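Local coordinates for malate dehydrogenase (Entamoeba histolytica, PDB 3I0P), which probably catalyses the NAD-dependent interconversion of malate and oxaloacetate, as a member of the malate/L-lactate dehydrogenase family that binds NAD between two subunits, at residues S185-T189 against G190-K194; D342-P345 against L346-N350. One frame throughout, in Å; residues are numbered along the deposited sequence.

Contact 1. Residues S185-T189 against G190-K194; sequences SISPT and GRFEK. With NAD (nicotinamide-adenine-dinucleotide), chain B.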
loop_
_atom_site.group_PDB
_atom_site.type_symbol
_atom_site.label_atom_id
_atom_site.label_comp_id
_atom_site.label_asym_id
_atom_site.label_seq_id
_atom_site.Cartn_x
_atom_site.Cartn_y
_atom_site.Cartn_z
ATOM N N SER A 185 -9.975 1.230 4.099
ATOM C CA SER A 185 -10.660 1.438 5.376
ATOM C C SER A 185 -10.591 0.137 6.188
ATOM O O SER A 185 -10.448 -0.952 5.611
ATOM C CB SER A 185 -12.116 1.843 5.143
ATOM O OG SER A 185 -12.805 0.852 4.406
ATOM N N ILE A 186 -10.680 0.236 7.514
ATOM C CA ILE A 186 -10.649 -0.964 8.357
ATOM C C ILE A 186 -11.698 -1.978 7.879
ATOM O O ILE A 186 -11.391 -3.151 7.674
ATOM C CB ILE A 186 -10.841 -0.648 9.877
ATOM C CG1 ILE A 186 -9.755 0.324 10.368
ATOM C CG2 ILE A 186 -10.846 -1.949 10.697
ATOM C CD1 ILE A 186 -9.866 0.744 11.832
ATOM N N SER A 187 -12.926 -1.498 7.688
ATOM C CA SER A 187 -14.031 -2.312 7.202
ATOM C C SER A 187 -14.617 -1.758 5.899
ATOM O O SER A 187 -14.611 -0.540 5.682
ATOM C CB SER A 187 -15.126 -2.407 8.272
ATOM O OG SER A 187 -16.314 -2.988 7.764
ATOM N N PRO A 188 -15.090 -2.661 5.013
ATOM C CA PRO A 188 -15.965 -2.288 3.890
ATOM C C PRO A 188 -17.442 -2.184 4.316
ATOM O O PRO A 188 -17.808 -2.632 5.406
ATOM C CB PRO A 188 -15.761 -3.436 2.893
ATOM C CG PRO A 188 -15.368 -4.594 3.731
ATOM C CD PRO A 188 -14.581 -4.042 4.874
ATOM N N THR A 189 -18.277 -1.581 3.471
ATOM C CA THR A 189 -19.705 -1.433 3.778
ATOM C C THR A 189 -20.410 -2.798 3.808
ATOM O O THR A 189 -21.316 -3.016 4.612
ATOM C CB THR A 189 -20.427 -0.540 2.757
ATOM O OG1 THR A 189 -20.387 -1.170 1.473
ATOM C CG2 THR A 189 -19.779 0.825 2.666
ATOM N N GLY A 190 -19.981 -3.709 2.934
ATOM C CA GLY A 190 -20.550 -5.052 2.839
ATOM C C GLY A 190 -20.501 -5.869 4.116
ATOM O O GLY A 190 -21.388 -6.687 4.366
ATOM N N ARG A 191 -19.467 -5.652 4.926
ATOM C CA ARG A 191 -19.362 -6.301 6.232
ATOM C C ARG A 191 -20.483 -5.809 7.162
ATOM O O ARG A 191 -20.976 -6.556 8.011
ATOM C CB ARG A 191 -17.985 -6.052 6.854
ATOM C CG ARG A 191 -17.576 -7.064 7.912
ATOM C CD ARG A 191 -16.296 -6.653 8.621
ATOM N NE ARG A 191 -15.161 -6.520 7.708
ATOM C CZ ARG A 191 -13.929 -6.161 8.069
ATOM N NH1 ARG A 191 -13.645 -5.888 9.341
ATOM N NH2 ARG A 191 -12.971 -6.076 7.153
ATOM N N PHE A 192 -20.885 -4.553 6.982
ATOM C CA PHE A 192 -22.003 -3.977 7.724
ATOM C C PHE A 192 -23.352 -4.601 7.314
ATOM O O PHE A 192 -24.149 -4.965 8.177
ATOM C CB PHE A 192 -22.006 -2.445 7.604
ATOM C CG PHE A 192 -21.094 -1.752 8.592
ATOM C CD1 PHE A 192 -19.712 -1.824 8.464
ATOM C CD2 PHE A 192 -21.624 -1.026 9.651
ATOM C CE1 PHE A 192 -18.875 -1.192 9.384
ATOM C CE2 PHE A 192 -20.797 -0.390 10.573
ATOM C CZ PHE A 192 -19.420 -0.473 10.438
ATOM N N GLU A 193 -23.581 -4.745 6.008
ATOM C CA GLU A 193 -24.765 -5.438 5.470
ATOM C C GLU A 193 -24.842 -6.860 6.020
ATOM O O GLU A 193 -25.924 -7.379 6.287
ATOM C CB GLU A 193 -24.711 -5.513 3.936
ATOM C CG GLU A 193 -24.488 -4.187 3.198
ATOM C CD GLU A 193 -25.766 -3.573 2.639
ATOM O OE1 GLU A 193 -25.811 -2.331 2.476
ATOM O OE2 GLU A 193 -26.726 -4.330 2.349
ATOM N N LYS A 194 -23.670 -7.471 6.174
ATOM C CA LYS A 194 -23.510 -8.823 6.684
ATOM C C LYS A 194 -23.899 -8.869 8.154
ATOM O O LYS A 194 -24.684 -9.719 8.570
ATOM C CB LYS A 194 -22.049 -9.265 6.506
ATOM C CG LYS A 194 -21.840 -10.696 5.996
ATOM C CD LYS A 194 -21.668 -11.708 7.124
ATOM C CE LYS A 194 -20.280 -11.654 7.765
ATOM N NZ LYS A 194 -19.213 -12.237 6.906
HETATM P PA NAD B . -10.327 -8.344 5.205
HETATM O O1A NAD B . -11.251 -9.537 5.179
HETATM O O2A NAD B . -10.285 -7.501 6.439
HETATM O O5B NAD B . -8.855 -8.910 4.890
HETATM C C5B NAD B . -8.644 -9.772 3.758
HETATM C C4B NAD B . -7.157 -9.929 3.409
HETATM O O4B NAD B . -6.337 -10.010 4.582
HETATM C C3B NAD B . -6.874 -11.205 2.643
HETATM O O3B NAD B . -5.755 -10.972 1.772
HETATM C C2B NAD B . -6.499 -12.198 3.722
HETATM O O2B NAD B . -5.659 -13.235 3.215
HETATM C C1B NAD B . -5.745 -11.313 4.695
HETATM N N9A NAD B . -5.782 -11.767 6.116
HETATM C C8A NAD B . -6.863 -11.884 6.901
HETATM N N7A NAD B . -6.458 -12.291 8.124
HETATM C C5A NAD B . -5.111 -12.419 8.101
HETATM C C6A NAD B . -4.144 -12.796 9.038
HETATM N N6A NAD B . -4.489 -13.146 10.301
HETATM N N1A NAD B . -2.837 -12.826 8.679
HETATM C C2A NAD B . -2.461 -12.493 7.437
HETATM N N3A NAD B . -3.367 -12.123 6.522
HETATM C C4A NAD B . -4.694 -12.081 6.829
HETATM O O3 NAD B . -10.565 -7.397 3.904
HETATM P PN NAD B . -11.844 -6.451 3.554
HETATM O O1N NAD B . -11.358 -5.022 3.569
HETATM O O2N NAD B . -13.044 -6.861 4.373
HETATM O O5D NAD B . -12.179 -6.826 2.033
HETATM C C5D NAD B . -12.933 -7.999 1.711
HETATM C C4D NAD B . -13.246 -8.036 0.217
HETATM O O4D NAD B . -14.076 -6.930 -0.149
HETATM C C3D NAD B . -11.990 -7.931 -0.639
HETATM O O3D NAD B . -11.968 -9.057 -1.527
HETATM C C2D NAD B . -12.107 -6.595 -1.373
HETATM O O2D NAD B . -11.606 -6.578 -2.721
HETATM C C1D NAD B . -13.604 -6.382 -1.385
HETATM N N1N NAD B . -13.957 -4.975 -1.554
HETATM C C2N NAD B . -14.371 -4.562 -2.773
HETATM C C3N NAD B . -14.721 -3.225 -2.982
HETATM C C7N NAD B . -15.181 -2.747 -4.330
HETATM O O7N NAD B . -15.482 -1.568 -4.469
HETATM N N7N NAD B . -15.253 -3.611 -5.340
HETATM C C4N NAD B . -14.637 -2.326 -1.915
HETATM C C5N NAD B . -14.196 -2.778 -0.667
HETATM C C6N NAD B . -13.862 -4.122 -0.511
#

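Contact 2. Residues D342-P345 against L346-N350; sequences DDLP and LVTIN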
loop_
_atom_site.group_PDB
_atom_site.type_symbol
_atom_site.label_atom_id
_atom_site.label_comp_id
_atom_site.label_asym_id
_atom_site.label_seq_id
_atom_site.Cartn_x
_atom_site.Cartn_y
_atom_site.Cartn_z
ATOM N N ASP A 342 -21.411 -24.429 -0.581
ATOM C CA ASP A 342 -21.454 -23.138 0.095
ATOM C C ASP A 342 -22.779 -23.018 0.848
ATOM O O ASP A 342 -23.847 -23.245 0.289
ATOM C CB ASP A 342 -21.309 -22.031 -0.959
ATOM C CG ASP A 342 -21.090 -20.635 -0.362
ATOM O OD1 ASP A 342 -20.935 -20.479 0.872
ATOM O OD2 ASP A 342 -21.073 -19.674 -1.164
ATOM N N ASP A 343 -22.703 -22.694 2.130
ATOM C CA ASP A 343 -23.899 -22.522 2.937
ATOM C C ASP A 343 -24.471 -21.115 2.772
ATOM O O ASP A 343 -23.984 -20.156 3.369
ATOM C CB ASP A 343 -23.597 -22.818 4.403
ATOM C CG ASP A 343 -23.188 -24.257 4.638
ATOM O OD1 ASP A 343 -23.938 -25.192 4.270
ATOM O OD2 ASP A 343 -22.105 -24.454 5.208
ATOM N N LEU A 344 -25.514 -21.003 1.961
ATOM C CA LEU A 344 -26.122 -19.712 1.651
ATOM C C LEU A 344 -27.286 -19.385 2.580
ATOM O O LEU A 344 -28.095 -20.267 2.898
ATOM C CB LEU A 344 -26.598 -19.680 0.197
ATOM C CG LEU A 344 -25.574 -20.042 -0.880
ATOM C CD1 LEU A 344 -26.196 -19.951 -2.264
ATOM C CD2 LEU A 344 -24.341 -19.145 -0.768
ATOM N N PRO A 345 -27.375 -18.115 3.024
ATOM C CA PRO A 345 -28.526 -17.650 3.799
ATOM C C PRO A 345 -29.822 -17.866 3.037
ATOM O O PRO A 345 -29.800 -18.042 1.815
ATOM C CB PRO A 345 -28.265 -16.152 3.945
ATOM C CG PRO A 345 -26.792 -16.029 3.881
ATOM C CD PRO A 345 -26.342 -17.067 2.897
ATOM N N LEU A 346 -30.935 -17.852 3.771
ATOM C CA LEU A 346 -32.273 -18.075 3.225
ATOM C C LEU A 346 -32.686 -16.982 2.245
ATOM O O LEU A 346 -33.336 -17.260 1.234
ATOM C CB LEU A 346 -33.289 -18.141 4.360
ATOM C CG LEU A 346 -34.393 -19.200 4.210
ATOM C CD1 LEU A 346 -33.939 -20.552 4.833
ATOM C CD2 LEU A 346 -35.757 -18.706 4.800
ATOM N N VAL A 347 -32.301 -15.742 2.540
ATOM C CA VAL A 347 -32.568 -14.620 1.631
ATOM C C VAL A 347 -31.978 -14.869 0.240
ATOM O O VAL A 347 -32.627 -14.582 -0.760
ATOM C CB VAL A 347 -32.132 -13.233 2.236
ATOM C CG1 VAL A 347 -30.618 -13.151 2.457
ATOM C CG2 VAL A 347 -32.622 -12.076 1.364
ATOM N N THR A 348 -30.768 -15.432 0.186
ATOM C CA THR A 348 -30.067 -15.686 -1.080
ATOM C C THR A 348 -30.777 -16.796 -1.844
ATOM O O THR A 348 -31.017 -16.681 -3.056
ATOM C CB THR A 348 -28.570 -16.059 -0.868
ATOM O OG1 THR A 348 -27.950 -15.120 0.016
ATOM C CG2 THR A 348 -27.817 -16.045 -2.182
ATOM N N ILE A 349 -31.117 -17.862 -1.126
ATOM C CA ILE A 349 -31.882 -18.962 -1.693
ATOM C C ILE A 349 -33.149 -18.431 -2.352
ATOM O O ILE A 349 -33.469 -18.790 -3.490
ATOM C CB ILE A 349 -32.239 -20.027 -0.618
ATOM C CG1 ILE A 349 -30.966 -20.653 -0.030
ATOM C CG2 ILE A 349 -33.157 -21.103 -1.196
ATOM C CD1 ILE A 349 -30.068 -21.344 -1.047
ATOM N N ASN A 350 -33.850 -17.557 -1.634
ATOM C CA ASN A 350 -35.092 -16.965 -2.123
ATOM C C ASN A 350 -34.877 -16.016 -3.299
ATOM O O ASN A 350 -35.671 -16.007 -4.250
ATOM C CB ASN A 350 -35.876 -16.331 -0.968
ATOM C CG ASN A 350 -36.362 -17.379 0.036
ATOM O OD1 ASN A 350 -36.701 -18.505 -0.341
ATOM N ND2 ASN A 350 -36.381 -17.022 1.315
#

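Contact 1. Residues S185-T189 against G190-K194
Arg191 reaches back from the first turn of helix 189-197 across Ser187 and Pro188, in a loop-to-helix corner that forms part of the NAD pocket of this malate/L-lactate dehydrogenase. With CG anti to the backbone N (chi1 -158°), the chain leaves the helix toward the preceding loop and bends at chi3, bringing the guanidinium over Ser187. One face of that group rests on Ser187 CB, which sits 3.9 Å above the plane and over its centre. At the edge, Arg191 NH2 donates a nearly straight hydrogen bond of 2.9 Å to NAD O2N, a bond to the nicotinamide-side phosphate that probably helps balance its negative charge. Pro188 crosses the arginine side chain at a slant and also touches the cofactor, its CD lying 3.2 Å from NAD O2N. Trp206 adds a cation-pi contact to Arg191, and Lys246 of the second subunit hydrogen-bonds to the carbonyl oxygens of Ser185 and Ile186. The Phe192 ring lies with its edge near Ser187 and packs among Leu221, Leu222 and Leu232. Ser187 OG lies in the plane of the phenylalanine ring, 3.5 Å from Phe192 CE1, and gives its hydrogen bond to Pro188 O at 2.8 Å.

Contact 2. Residues D342-P345 against L346-N350
Ile349 turns back from the first turn of helix 346-359 toward the strand residues Leu344 and Pro345. Ile349 CB stands 4.0 Å from Pro345 O. CG1 lies anti to the carbonyl carbon (chi1 -62°), which directs that branch to the strand side, and Ile349 CG1 comes within 3.4 Å of Pro345 O. At the tip, Ile349 CD1 makes an apolar contact of 4.0 Å with Leu344 CB. Lys7 and Val9 of strand 6-9 also touch Ile349, as does Phe365 at the chain's C-terminus. The corner is a strand-to-helix junction with Pro345 as N-cap: strand 342-345, paired antiparallel with strand 6-9, meets the helix at 87° between their short axes. Pro345 O accepts the first helical bond, from Ile349 N at 3.2 Å and 168°; a weak, more bent bond from Thr348 N shares the same oxygen. Beside it, the side chains of Pro345 and Thr348 run next to each other and point the same way, with Thr348 OG1 3.8 Å from Pro345 CD. Gln53 touches both of them. Val347 CG1 packs against Pro345 CB at 4.1 Å.

Contact 1 closes well before contact 2 opens along the chain; their centres are 19 Å apart and their nearest atoms about 7 Å, without touching. Both are places where the chain enters a helix, 189-197 from a loop and 346-359 directly from a strand. The loop of contact 1 follows strand 178-182, an outermost strand of the seven-stranded mixed sheet within this chain, whereas contact 2 belongs to the small two-stranded sheet formed with the N-terminal strand 6-9. Contact 1 lies at the cofactor and the second subunit. Contact 2, farther from the chain's centre and untouched by the other subunit, ties a late part of the chain to its N-terminal strand, with Phe365 close to Ile349.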